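Local atomic coordinates of iodotyrosine deiodinase (Thermotoga neapolitana, PDB entry 6TYK), a protein that catalyses the FMN-dependent reductive removal of iodine, bromine or chlorine from halotyrosines, releasing iodide from mono- and diiodotyrosine. Residues A37-G40 with P45-F48; L119-L124 with L158-P163. One frame throughout, in Å; residues are numbered along the deposited sequence.

Contact 1 (37-40 with 45-48) folds an FMN-binding loop back on the start of strand 46-51. Contact 2 (119-124 with 158-163) packs helix 113-130 on strand 156-165 of the same sheet. Their centres are about 10 Å apart, and the helix of contact 2 joins them. Trp46 CE3 lies 3.5 Å from Ala120 CB, and Ala37 CA 3.5 Å from Tyr123 CE2. Phe48 CE1 meets Leu124 CD1 at 3.8 Å. Contact 1 borders FMN and iodotyrosine directly. In contact 2 the Val160 side chain comes within about 6 Å of the other FMN of the dimer. Both contacts touch the second subunit.

Contact 1 of 2, residues A37-G40 with P45-F48; sequences APSG and PWRF. With FMN (flavin mononucleotide), chain J; IYR (3-iodo-tyrosine), chain K.
Trp46 points the outer rim of its indole at the backbone of Ala37-Gly40. Trp46 CH2 leads, 3.4 Å from the carbonyl oxygen Ala37 O. Pro38 O also lies at this edge, in the ring plane, 3.7 Å from Trp46 CH2. Ala37 O is hydrogen-bonded to Arg176 of the second subunit. Pro38 O is buried, with no hydrogen-bond partner in the model; the C-H edge of the indole lies beside it. The methyl Ala37 CB adds an apolar touch on Trp46 CH2 at 4.0 Å. With Trp46 CG between its backbone N and carbonyl carbon (chi1 38°), the six-membered ring is turned toward Ala37-Ser39, and NE1, on the other side of the indole, is hydrogen-bonded to Asn35.

Ser39 fills the corner beside the ring. Its CB meets Trp46 CZ3 obliquely at 3.8 Å and presses on Pro45 CD at 3.5 Å, a tight carbon pair. That same Pro45 CD stands over one face of the indole, 3.7 Å above its plane and offset toward the rim. Ser39 OG is hydrogen-bonded to the backbone N of Gln44, which ties the loop across its turn. A leucine in place of Trp46 would probably leave Ala37 O and Pro38 O without their aromatic rim, strip Pro45 CD of its flat neighbour and leave Asn35 without its indole partner.

The loop's other side belongs to the active site. Ser39 N and O make weak hydrogen bonds with the FMN ribityl hydroxyl O3', and Gly40 CA is 3.6 Å from the substrate iodine IE. Thus Trp46 and Pro45 form a second shell behind the flavin loop. The loop follows helix 24-35, lies against helix 113-130 and leads into strand 46-51, which pairs with strand 100-107.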
ATOM      1  N   ALA A  37      -6.178   0.219  -8.599  1.00 10.73           N
ATOM      2  CA  ALA A  37      -5.745   1.117  -7.538  1.00 11.12           C
ATOM      3  C   ALA A  37      -5.333   2.475  -8.060  1.00 10.45           C
ATOM      4  O   ALA A  37      -4.945   2.617  -9.220  1.00  9.91           O
ATOM      5  CB  ALA A  37      -4.592   0.503  -6.770  1.00 10.85           C
ATOM      6  N   PRO A  38      -5.408   3.484  -7.192  1.00  9.99           N
ATOM      7  CA  PRO A  38      -4.852   4.790  -7.535  1.00 10.65           C
ATOM      8  C   PRO A  38      -3.330   4.746  -7.549  1.00 10.20           C
ATOM      9  O   PRO A  38      -2.715   3.821  -7.023  1.00 10.65           O
ATOM     10  CB  PRO A  38      -5.360   5.686  -6.405  1.00 10.03           C
ATOM     11  CG  PRO A  38      -5.494   4.753  -5.232  1.00 10.57           C
ATOM     12  CD  PRO A  38      -5.993   3.464  -5.841  1.00 10.36           C
ATOM     13  N   SER A  39      -2.725   5.749  -8.172  1.00  9.78           N
ATOM     14  CA  SER A  39      -1.279   5.879  -8.168  1.00 10.41           C
ATOM     15  C   SER A  39      -0.907   7.311  -8.476  1.00 10.49           C
ATOM     16  O   SER A  39      -1.698   8.058  -9.073  1.00 10.78           O
ATOM     17  CB  SER A  39      -0.628   4.928  -9.178  1.00 11.11           C
ATOM     18  OG  SER A  39      -1.099   5.167 -10.501  1.00 11.20           O
ATOM     19  N   GLY A  40       0.310   7.690  -8.104  1.00 11.04           N
ATOM     20  CA  GLY A  40       0.796   9.029  -8.378  1.00 10.95           C
ATOM     21  C   GLY A  40       0.721   9.294  -9.868  1.00 11.88           C
ATOM     22  O   GLY A  40       1.221   8.507 -10.673  1.00 11.95           O
ATOM     23  N   PRO A  45       2.419   2.428 -11.753  1.00  9.67           N
ATOM     24  CA  PRO A  45       3.851   2.116 -11.765  1.00 10.38           C
ATOM     25  C   PRO A  45       4.198   0.701 -11.316  1.00 11.64           C
ATOM     26  O   PRO A  45       5.362   0.437 -11.080  1.00 15.09           O
ATOM     27  CB  PRO A  45       4.413   3.124 -10.767  1.00 11.41           C
ATOM     28  CG  PRO A  45       3.325   3.257  -9.754  1.00 11.13           C
ATOM     29  CD  PRO A  45       2.047   3.235 -10.581  1.00 10.80           C
ATOM     30  N   TRP A  46       3.219  -0.185 -11.214  1.00 10.92           N
ATOM     31  CA  TRP A  46       3.484  -1.580 -10.879  1.00 10.54           C
ATOM     32  C   TRP A  46       3.757  -2.400 -12.125  1.00 10.83           C
ATOM     33  O   TRP A  46       3.173  -2.163 -13.185  1.00 11.65           O
ATOM     34  CB  TRP A  46       2.288  -2.174 -10.132  1.00 10.50           C
ATOM     35  CG  TRP A  46       0.963  -1.692 -10.647  1.00  9.58           C
ATOM     36  CD1 TRP A  46       0.278  -2.157 -11.731  1.00 10.91           C
ATOM     37  CD2 TRP A  46       0.173  -0.628 -10.097  1.00  9.58           C
ATOM     38  NE1 TRP A  46      -0.893  -1.445 -11.894  1.00 10.88           N
ATOM     39  CE2 TRP A  46      -0.983  -0.507 -10.896  1.00  9.91           C
ATOM     40  CE3 TRP A  46       0.324   0.219  -8.993  1.00  9.86           C
ATOM     41  CZ2 TRP A  46      -1.984   0.426 -10.624  1.00 10.74           C
ATOM     42  CZ3 TRP A  46      -0.663   1.158  -8.734  1.00 10.66           C
ATOM     43  CH2 TRP A  46      -1.805   1.251  -9.540  1.00 11.20           C
ATOM     44  N   ARG A  47       4.674  -3.353 -12.003  1.00 10.85           N
ATOM     45  CA  ARG A  47       4.910  -4.337 -13.052  1.00 11.12           C
ATOM     46  C   ARG A  47       4.965  -5.698 -12.384  1.00 11.38           C
ATOM     47  O   ARG A  47       5.498  -5.830 -11.288  1.00 12.41           O
ATOM     48  CB  ARG A  47       6.236  -4.091 -13.779  1.00 11.65           C
ATOM     49  CG  ARG A  47       6.378  -2.728 -14.419  1.00 13.08           C
ATOM     50  CD  ARG A  47       5.448  -2.540 -15.621  1.00 13.69           C
ATOM     51  NE  ARG A  47       5.724  -1.274 -16.292  1.00 14.92           N
ATOM     52  CZ  ARG A  47       5.175  -0.115 -15.952  1.00 14.43           C
ATOM     53  NH1 ARG A  47       4.297  -0.053 -14.958  1.00 15.15           N
ATOM     54  NH2 ARG A  47       5.496   0.987 -16.614  1.00 16.32           N
ATOM     55  N   PHE A  48       4.431  -6.710 -13.054  1.00 11.06           N
ATOM     56  CA  PHE A  48       4.343  -8.032 -12.464  1.00 11.90           C
ATOM     57  C   PHE A  48       5.134  -9.047 -13.262  1.00 12.20           C
ATOM     58  O   PHE A  48       5.040  -9.113 -14.492  1.00 13.75           O
ATOM     59  CB  PHE A  48       2.887  -8.466 -12.354  1.00 12.91           C
ATOM     60  CG  PHE A  48       2.041  -7.517 -11.563  1.00 13.62           C
ATOM     61  CD1 PHE A  48       2.199  -7.411 -10.183  1.00 13.76           C
ATOM     62  CD2 PHE A  48       1.071  -6.741 -12.187  1.00 15.90           C
ATOM     63  CE1 PHE A  48       1.412  -6.544  -9.447  1.00 15.55           C
ATOM     64  CE2 PHE A  48       0.284  -5.866 -11.452  1.00 16.57           C
ATOM     65  CZ  PHE A  48       0.453  -5.774 -10.084  1.00 16.63           C
TER
HETATM   66  N1  FMN J 301      -3.888  13.604  -6.170  1.00 10.54           N
HETATM   67  C2  FMN J 301      -3.760  14.956  -6.020  1.00 12.22           C
HETATM   68  O2  FMN J 301      -4.650  15.683  -6.459  1.00 14.46           O
HETATM   69  N3  FMN J 301      -2.662  15.488  -5.384  1.00 12.48           N
HETATM   70  C4  FMN J 301      -1.678  14.664  -4.891  1.00 12.22           C
HETATM   71  O4  FMN J 301      -0.694  15.145  -4.314  1.00 12.46           O
HETATM   72  C4A FMN J 301      -1.811  13.289  -5.041  1.00 10.04           C
HETATM   73  N5  FMN J 301      -0.827  12.452  -4.563  1.00 11.73           N
HETATM   74  C5A FMN J 301      -0.975  11.086  -4.688  1.00 10.19           C
HETATM   75  C6  FMN J 301      -0.003  10.250  -4.166  1.00 10.71           C
HETATM   76  C7  FMN J 301      -0.118   8.873  -4.267  1.00 10.85           C
HETATM   77  C7M FMN J 301       0.962   8.009  -3.670  1.00 11.90           C
HETATM   78  C8  FMN J 301      -1.227   8.334  -4.899  1.00 10.52           C
HETATM   79  C8M FMN J 301      -1.392   6.857  -5.027  1.00 12.02           C
HETATM   80  C9  FMN J 301      -2.202   9.169  -5.435  1.00 10.36           C
HETATM   81  C9A FMN J 301      -2.091  10.550  -5.321  1.00  9.86           C
HETATM   82  N10 FMN J 301      -3.048  11.395  -5.860  1.00 10.60           N
HETATM   83  C10 FMN J 301      -2.922  12.757  -5.690  1.00 10.23           C
HETATM   84  C1' FMN J 301      -4.247  10.836  -6.563  1.00  9.81           C
HETATM   85  C2' FMN J 301      -3.845  10.420  -8.002  1.00 10.17           C
HETATM   86  O2' FMN J 301      -3.674  11.539  -8.870  1.00 10.77           O
HETATM   87  C3' FMN J 301      -4.914   9.475  -8.553  1.00 10.60           C
HETATM   88  O3' FMN J 301      -4.844   8.287  -7.788  1.00 10.97           O
HETATM   89  C4' FMN J 301      -4.771   9.155 -10.036  1.00 10.27           C
HETATM   90  O4' FMN J 301      -4.937  10.326 -10.803  1.00 11.68           O
HETATM   91  C5' FMN J 301      -5.798   8.127 -10.499  1.00 11.16           C
HETATM   92  O5' FMN J 301      -7.094   8.561 -10.136  1.00 10.63           O
HETATM   93  P   FMN J 301      -8.368   7.657 -10.495  1.00 11.34           P
HETATM   94  O1P FMN J 301      -8.311   7.312 -11.968  1.00 11.08           O
HETATM   95  O2P FMN J 301      -9.578   8.516 -10.182  1.00 11.11           O
HETATM   96  O3P FMN J 301      -8.419   6.456  -9.579  1.00 12.07           O
HETATM   97  N   IYR K 302       0.594  17.582  -5.065  1.00 14.11           N
HETATM   98  CA  IYR K 302       0.304  18.271  -6.300  1.00 13.87           C
HETATM   99  CB  IYR K 302       0.716  17.559  -7.601  1.00 14.79           C
HETATM  100  CC  IYR K 302       0.190  16.179  -7.807  1.00 12.81           C
HETATM  101  CD  IYR K 302       1.022  15.097  -7.567  1.00 13.48           C
HETATM  102  CE  IYR K 302       0.599  13.779  -7.772  1.00 12.53           C
HETATM  103  IE  IYR K 302       1.894  12.286  -7.351  1.00 21.56           I
HETATM  104  CF  IYR K 302      -0.698  13.546  -8.245  1.00 12.42           C
HETATM  105  OF  IYR K 302      -1.202  12.286  -8.486  1.00 12.57           O
HETATM  106  CG  IYR K 302      -1.558  14.634  -8.504  1.00 12.19           C
HETATM  107  CH  IYR K 302      -1.108  15.928  -8.274  1.00 11.56           C
HETATM  108  C   IYR K 302      -1.161  18.624  -6.458  1.00 14.73           C
HETATM  109  O   IYR K 302      -1.667  19.352  -7.313  1.00 16.18           O
HETATM  110  OXT IYR K 302      -1.976  18.071  -5.531  1.00 13.61           O

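Contact 2 of 2, residues L119-L124 with L158-P163; sequences LAVGYL and LEVILP
Leu162 meets Leu124 through methyl groups, and its side chain reaches from strand 156-165 to helix 113-130. Its CB points toward the helix but makes no contact with 119-124. Leu162 CG lies alongside Val160, 4.1 Å from Val160 CG1, two residues back on the same face of the strand. CD1 makes the contact. Leu162 CD1 is anti to CA (chi2 164°), which carries it away from its own backbone to 4.3 Å from Leu124 CD1. Leu124 CD2 is equally near, so this methyl faces both ends of the leucine fork. The second branch, Leu162 CD2, turns along the helix toward Val121, with Val121 CG1 4.9 Å from Leu162 CD2.

A second pair closes beside the first. Val121 CG2 and Val160 CG1 approach to 4.4 Å, one branch of each valine, across the closest backbone pair of the two segments. Glu159 and Val160 both face Val104 on strand 100-107 in a classic beta bulge, and the CB atoms of both point toward the helix. Glu159 sends its carboxylate to a salt bridge with Arg114 and hydrogen bonds with Ser106 and Trp118.

Val121 also packs on Leu119 of the second subunit, so the helix joins the sheet to the dimer interface. Leu124 additionally touches Leu102 and helix 24-35. Between 119-124 and 158-163 the four touching side chains are all aliphatic and buried. Cohesion here comes from van der Waals packing and exclusion of water, with no polar bond to fix the register of helix on strand.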
ATOM      1  N   LEU A 119       0.444   0.429  -2.054  1.00  8.79           N
ATOM      2  CA  LEU A 119      -1.001   0.599  -1.959  1.00  9.53           C
ATOM      3  C   LEU A 119      -1.700  -0.478  -2.804  1.00  8.94           C
ATOM      4  O   LEU A 119      -2.617  -1.164  -2.340  1.00  9.74           O
ATOM      5  CB  LEU A 119      -1.353   1.995  -2.441  1.00  9.27           C
ATOM      6  CG  LEU A 119      -2.761   2.508  -2.192  1.00  9.38           C
ATOM      7  CD1 LEU A 119      -2.758   4.017  -2.321  1.00 10.54           C
ATOM      8  CD2 LEU A 119      -3.733   1.903  -3.174  1.00 11.45           C
ATOM      9  N   ALA A 120      -1.247  -0.641  -4.048  1.00  8.14           N
ATOM     10  CA  ALA A 120      -1.796  -1.653  -4.945  1.00 10.03           C
ATOM     11  C   ALA A 120      -1.593  -3.062  -4.388  1.00  8.81           C
ATOM     12  O   ALA A 120      -2.440  -3.926  -4.581  1.00  9.86           O
ATOM     13  CB  ALA A 120      -1.166  -1.532  -6.323  1.00  9.38           C
ATOM     14  N   VAL A 121      -0.481  -3.297  -3.693  1.00  8.70           N
ATOM     15  CA  VAL A 121      -0.264  -4.593  -3.059  1.00  9.46           C
ATOM     16  C   VAL A 121      -1.353  -4.886  -2.012  1.00  9.69           C
ATOM     17  O   VAL A 121      -1.806  -6.023  -1.873  1.00 10.19           O
ATOM     18  CB  VAL A 121       1.148  -4.707  -2.454  1.00  9.98           C
ATOM     19  CG1 VAL A 121       1.245  -5.946  -1.548  1.00 10.64           C
ATOM     20  CG2 VAL A 121       2.198  -4.753  -3.545  1.00 11.63           C
ATOM     21  N   GLY A 122      -1.807  -3.856  -1.315  1.00  9.76           N
ATOM     22  CA  GLY A 122      -2.929  -4.014  -0.402  1.00 10.36           C
ATOM     23  C   GLY A 122      -4.170  -4.522  -1.116  1.00  9.17           C
ATOM     24  O   GLY A 122      -4.807  -5.462  -0.649  1.00 10.02           O
ATOM     25  N   TYR A 123      -4.498  -3.918  -2.262  1.00  8.81           N
ATOM     26  CA  TYR A 123      -5.606  -4.409  -3.080  1.00  8.70           C
ATOM     27  C   TYR A 123      -5.361  -5.867  -3.450  1.00  9.77           C
ATOM     28  O   TYR A 123      -6.247  -6.712  -3.359  1.00  9.92           O
ATOM     29  CB  TYR A 123      -5.710  -3.622  -4.383  1.00  9.44           C
ATOM     30  CG  TYR A 123      -6.426  -2.288  -4.340  1.00  9.87           C
ATOM     31  CD1 TYR A 123      -6.298  -1.416  -3.267  1.00 10.83           C
ATOM     32  CD2 TYR A 123      -7.204  -1.889  -5.420  1.00  9.95           C
ATOM     33  CE1 TYR A 123      -6.943  -0.192  -3.263  1.00  9.40           C
ATOM     34  CE2 TYR A 123      -7.850  -0.664  -5.433  1.00 10.55           C
ATOM     35  CZ  TYR A 123      -7.721   0.176  -4.350  1.00  9.61           C
ATOM     36  OH  TYR A 123      -8.358   1.392  -4.341  1.00 10.29           O
ATOM     37  N   LEU A 124      -4.147  -6.138  -3.912  1.00  9.81           N
ATOM     38  CA  LEU A 124      -3.771  -7.452  -4.418  1.00 10.78           C
ATOM     39  C   LEU A 124      -3.985  -8.543  -3.375  1.00 10.16           C
ATOM     40  O   LEU A 124      -4.550  -9.599  -3.666  1.00 10.33           O
ATOM     41  CB  LEU A 124      -2.311  -7.412  -4.874  1.00 10.99           C
ATOM     42  CG  LEU A 124      -1.831  -8.428  -5.902  1.00 14.90           C
ATOM     43  CD1 LEU A 124      -0.520  -7.946  -6.514  1.00 18.46           C
ATOM     44  CD2 LEU A 124      -1.666  -9.790  -5.269  1.00 18.18           C
ATOM     45  N   LEU A 158      12.599  -4.092  -7.743  1.00 11.40           N
ATOM     46  CA  LEU A 158      11.832  -5.163  -7.125  1.00 11.68           C
ATOM     47  C   LEU A 158      11.397  -4.724  -5.737  1.00 11.86           C
ATOM     48  O   LEU A 158      12.227  -4.347  -4.918  1.00 14.90           O
ATOM     49  CB  LEU A 158      12.661  -6.440  -7.049  1.00 13.00           C
ATOM     50  CG  LEU A 158      12.000  -7.665  -6.421  1.00 13.33           C
ATOM     51  CD1 LEU A 158      10.685  -8.014  -7.113  1.00 13.50           C
ATOM     52  CD2 LEU A 158      12.978  -8.837  -6.486  1.00 16.07           C
ATOM     53  N   GLU A 159      10.094  -4.765  -5.485  1.00 10.60           N
ATOM     54  CA  GLU A 159       9.548  -4.327  -4.206  1.00 10.87           C
ATOM     55  C   GLU A 159       9.296  -5.490  -3.254  1.00 10.88           C
ATOM     56  O   GLU A 159       9.520  -5.386  -2.051  1.00 11.40           O
ATOM     57  CB  GLU A 159       8.238  -3.572  -4.417  1.00 11.49           C
ATOM     58  CG  GLU A 159       8.403  -2.218  -5.082  1.00 11.42           C
ATOM     59  CD  GLU A 159       9.094  -1.205  -4.193  1.00 12.23           C
ATOM     60  OE1 GLU A 159       9.217  -1.458  -2.971  1.00 13.01           O
ATOM     61  OE2 GLU A 159       9.501  -0.145  -4.707  1.00 14.32           O
ATOM     62  N   VAL A 160       8.791  -6.593  -3.783  1.00 11.45           N
ATOM     63  CA  VAL A 160       8.381  -7.688  -2.926  1.00 10.58           C
ATOM     64  C   VAL A 160       8.238  -8.949  -3.759  1.00 10.62           C
ATOM     65  O   VAL A 160       7.935  -8.878  -4.950  1.00 12.07           O
ATOM     66  CB  VAL A 160       7.045  -7.364  -2.200  1.00 10.56           C
ATOM     67  CG1 VAL A 160       5.889  -7.166  -3.193  1.00 12.37           C
ATOM     68  CG2 VAL A 160       6.707  -8.444  -1.209  1.00 13.04           C
ATOM     69  N   ILE A 161       8.520 -10.089  -3.137  1.00  9.70           N
ATOM     70  CA  ILE A 161       8.264 -11.392  -3.733  1.00 10.82           C
ATOM     71  C   ILE A 161       7.034 -11.927  -3.042  1.00 10.94           C
ATOM     72  O   ILE A 161       7.027 -12.090  -1.818  1.00 11.63           O
ATOM     73  CB  ILE A 161       9.443 -12.346  -3.479  1.00 12.08           C
ATOM     74  CG1 ILE A 161      10.708 -11.816  -4.162  1.00 13.16           C
ATOM     75  CG2 ILE A 161       9.104 -13.771  -3.939  1.00 13.43           C
ATOM     76  CD1 ILE A 161      11.965 -12.516  -3.687  1.00 14.73           C
ATOM     77  N   LEU A 162       5.989 -12.196  -3.809  1.00 11.55           N
ATOM     78  CA  LEU A 162       4.761 -12.736  -3.243  1.00 11.03           C
ATOM     79  C   LEU A 162       4.557 -14.171  -3.698  1.00 10.20           C
ATOM     80  O   LEU A 162       4.044 -14.410  -4.790  1.00 11.09           O
ATOM     81  CB  LEU A 162       3.549 -11.911  -3.683  1.00 12.66           C
ATOM     82  CG  LEU A 162       3.459 -10.478  -3.176  1.00 17.07           C
ATOM     83  CD1 LEU A 162       2.434  -9.720  -4.005  1.00 19.98           C
ATOM     84  CD2 LEU A 162       3.059 -10.445  -1.714  1.00 16.68           C
ATOM     85  N   PRO A 163       4.960 -15.138  -2.869  1.00 11.64           N
ATOM     86  CA  PRO A 163       4.593 -16.520  -3.180  1.00 12.36           C
ATOM     87  C   PRO A 163       3.078 -16.627  -3.138  1.00 12.63           C
ATOM     88  O   PRO A 163       2.455 -16.093  -2.216  1.00 13.66           O
ATOM     89  CB  PRO A 163       5.227 -17.327  -2.041  1.00 13.50           C
ATOM     90  CG  PRO A 163       6.277 -16.410  -1.464  1.00 15.47           C
ATOM     91  CD  PRO A 163       5.728 -15.031  -1.620  1.00 14.33           C
TER